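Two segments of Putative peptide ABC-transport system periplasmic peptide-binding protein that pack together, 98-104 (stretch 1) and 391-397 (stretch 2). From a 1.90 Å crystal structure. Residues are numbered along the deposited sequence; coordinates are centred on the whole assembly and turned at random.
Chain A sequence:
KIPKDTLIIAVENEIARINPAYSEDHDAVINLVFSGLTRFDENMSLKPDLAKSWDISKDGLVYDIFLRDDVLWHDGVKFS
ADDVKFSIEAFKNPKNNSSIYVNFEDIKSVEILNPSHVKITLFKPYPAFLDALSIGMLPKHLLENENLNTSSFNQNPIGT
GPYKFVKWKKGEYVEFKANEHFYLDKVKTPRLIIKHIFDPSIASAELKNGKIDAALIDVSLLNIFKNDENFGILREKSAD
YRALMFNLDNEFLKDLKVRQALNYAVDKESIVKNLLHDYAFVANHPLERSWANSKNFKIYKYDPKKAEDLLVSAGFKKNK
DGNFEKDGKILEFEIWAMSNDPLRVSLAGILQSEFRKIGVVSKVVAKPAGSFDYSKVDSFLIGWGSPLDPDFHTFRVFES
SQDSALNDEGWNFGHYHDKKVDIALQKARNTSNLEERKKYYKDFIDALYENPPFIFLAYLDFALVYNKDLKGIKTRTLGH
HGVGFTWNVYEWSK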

# COMPACT_ATOMS: atom_id res chain seq x y z
N SER A 98 -5.60 1.54 16.10
CA SER A 98 -5.01 2.27 14.97
C SER A 98 -4.45 1.34 13.92
O SER A 98 -3.86 0.32 14.26
CB SER A 98 -3.91 3.20 15.47
OG SER A 98 -3.29 3.82 14.35
N SER A 99 -4.64 1.68 12.64
CA SER A 99 -4.13 0.86 11.53
C SER A 99 -2.58 0.92 11.50
O SER A 99 -1.92 0.07 10.92
CB SER A 99 -4.70 1.39 10.20
OG SER A 99 -4.26 2.75 10.09
N ILE A 100 -2.03 1.94 12.15
CA ILE A 100 -0.58 2.15 12.15
C ILE A 100 -0.01 1.94 13.56
O ILE A 100 1.12 2.31 13.84
CB ILE A 100 -0.21 3.58 11.62
CG1 ILE A 100 -0.90 4.65 12.46
CG2 ILE A 100 -0.63 3.73 10.16
CD1 ILE A 100 -0.77 6.04 11.88
N TYR A 101 -0.77 1.23 14.40
CA TYR A 101 -0.32 0.89 15.75
C TYR A 101 1.15 0.38 15.79
O TYR A 101 1.96 0.81 16.61
CB TYR A 101 -1.29 -0.13 16.37
CG TYR A 101 -0.80 -0.66 17.71
CD1 TYR A 101 -0.25 -1.95 17.83
CD2 TYR A 101 -0.85 0.14 18.85
CE1 TYR A 101 0.22 -2.40 19.10
CE2 TYR A 101 -0.39 -0.31 20.07
CZ TYR A 101 0.13 -1.58 20.19
OH TYR A 101 0.59 -1.98 21.41
N VAL A 102 1.49 -0.51 14.86
CA VAL A 102 2.80 -1.17 14.87
C VAL A 102 3.93 -0.20 14.50
O VAL A 102 5.11 -0.51 14.69
CB VAL A 102 2.81 -2.42 13.91
CG1 VAL A 102 1.85 -3.48 14.43
CG2 VAL A 102 2.45 -1.98 12.48
N ASN A 103 3.58 1.00 13.99
CA ASN A 103 4.58 1.99 13.64
C ASN A 103 4.91 2.84 14.88
O ASN A 103 5.89 3.62 14.85
CB ASN A 103 4.14 2.93 12.50
CG ASN A 103 3.95 2.18 11.18
OD1 ASN A 103 3.99 0.97 11.15
ND2 ASN A 103 3.80 2.92 10.10
N PHE A 104 4.04 2.76 15.89
CA PHE A 104 4.23 3.60 17.11
C PHE A 104 4.26 2.87 18.45
O PHE A 104 4.46 3.53 19.48
CB PHE A 104 3.13 4.66 17.16
CG PHE A 104 3.19 5.59 16.00
CD1 PHE A 104 2.62 5.24 14.77
CD2 PHE A 104 3.87 6.80 16.09
CE1 PHE A 104 2.72 6.08 13.68
CE2 PHE A 104 3.94 7.66 14.99
CZ PHE A 104 3.38 7.30 13.78
N ASP A 391 10.02 -1.90 6.25
CA ASP A 391 9.14 -2.41 7.30
C ASP A 391 7.67 -2.27 6.95
O ASP A 391 6.87 -3.13 7.33
CB ASP A 391 9.43 -1.67 8.64
CG ASP A 391 8.61 -2.24 9.84
OD1 ASP A 391 8.69 -3.45 10.12
OD2 ASP A 391 7.89 -1.47 10.52
N PHE A 392 7.29 -1.19 6.24
CA PHE A 392 5.86 -0.80 6.22
C PHE A 392 4.89 -1.77 5.51
O PHE A 392 3.72 -1.96 5.95
CB PHE A 392 5.73 0.60 5.60
CG PHE A 392 6.25 1.69 6.50
CD1 PHE A 392 6.34 1.49 7.85
CD2 PHE A 392 6.73 2.88 5.96
CE1 PHE A 392 6.86 2.50 8.70
CE2 PHE A 392 7.25 3.88 6.80
CZ PHE A 392 7.31 3.68 8.17
N HIS A 393 5.30 -2.37 4.39
CA HIS A 393 4.39 -3.39 3.85
C HIS A 393 4.97 -4.80 4.06
O HIS A 393 4.69 -5.73 3.33
CB HIS A 393 4.08 -3.12 2.38
CG HIS A 393 3.13 -1.97 2.19
ND1 HIS A 393 2.25 -1.88 1.13
CD2 HIS A 393 2.88 -0.90 2.98
CE1 HIS A 393 1.55 -0.77 1.24
NE2 HIS A 393 1.88 -0.17 2.38
N THR A 394 5.77 -4.99 5.10
CA THR A 394 6.18 -6.36 5.34
C THR A 394 5.72 -6.81 6.69
O THR A 394 5.21 -7.94 6.81
CB THR A 394 7.74 -6.59 5.22
OG1 THR A 394 8.43 -5.71 6.10
CG2 THR A 394 8.26 -6.39 3.80
N PHE A 395 5.86 -5.96 7.72
CA PHE A 395 5.46 -6.41 9.03
C PHE A 395 3.94 -6.75 9.13
O PHE A 395 3.56 -7.88 9.56
CB PHE A 395 5.86 -5.38 10.10
CG PHE A 395 5.82 -5.93 11.54
CD1 PHE A 395 6.90 -6.61 12.04
CD2 PHE A 395 4.67 -5.78 12.33
CE1 PHE A 395 6.88 -7.12 13.39
CE2 PHE A 395 4.62 -6.31 13.66
CZ PHE A 395 5.72 -6.98 14.18
N ARG A 396 3.07 -5.85 8.70
CA ARG A 396 1.63 -6.15 8.85
C ARG A 396 1.21 -7.24 7.87
O ARG A 396 0.09 -7.77 8.00
CB ARG A 396 0.76 -4.91 8.57
CG ARG A 396 0.78 -3.94 9.78
CD ARG A 396 0.22 -2.55 9.43
NE ARG A 396 1.20 -1.82 8.64
CZ ARG A 396 1.07 -0.54 8.25
NH1 ARG A 396 2.04 0.04 7.57
NH2 ARG A 396 -0.02 0.16 8.56
N VAL A 397 2.06 -7.52 6.89
CA VAL A 397 1.63 -8.47 5.80
C VAL A 397 2.02 -9.95 6.06
O VAL A 397 1.23 -10.86 5.75
CB VAL A 397 2.20 -8.01 4.44
CG1 VAL A 397 1.96 -9.08 3.27
CG2 VAL A 397 1.59 -6.70 4.04
O HOH W 1 5.30 -1.24 9.70

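The most unusual feature of this contact is that a single extended side chain, that of Arg396, carries its one direct hydrogen bond between the stretches and at the same time ties back to the backbone of its own stretch, at Phe392. NH2 of Arg396 donates to the carbonyl O of Ser99 at 3.0 Å, with an N-H...O angle of 140°, and that oxygen lies at the guanidinium edge, near its plane, where the N-H groups point. NH1 of Arg396 donates instead to O of Phe392, 3.1 Å away at 144°, so the group is held from both stretches. Asn103 OD1 approaches differently: it sits over one face of the guanidinium, 4.2 Å from Arg396 NH1.

The aliphatic part of the same side chain packs as well. CG of Arg396 lies 3.7 Å from CG2 of Val102, and the two CA-to-CB bonds each point toward the opposing stretch. Val102 also meets Phe395, with CG1 4.0 Å from CE2 of Phe395, an apolar contact that approaches the ring obliquely. Val102 and Arg396 have the largest covered areas in their respective stretches, 66 and 78 Å² of the 300 Å² buried in total.

Asn103 has two kinds of neighbour. Its ND2 comes within 3.4 Å of CE1 of Phe392, again obliquely to the ring. Its OD1 accepts from water 1 at 3.0 Å; the same water lies 2.7 Å from OD2 of Asp391, to which it also has donor geometry. The water therefore links two side chains with no direct contact within 4.5 Å, although acceptors elsewhere compete for its protons.

Local bonds accompany the turn on the Ser99 side. A type I turn runs from Ser98 to Tyr101; its closing bond, Tyr101 N to Ser98 O, is weak at 3.2 Å, while Ile100 N also donates to Ser98 OG at 3.2 Å and 158°.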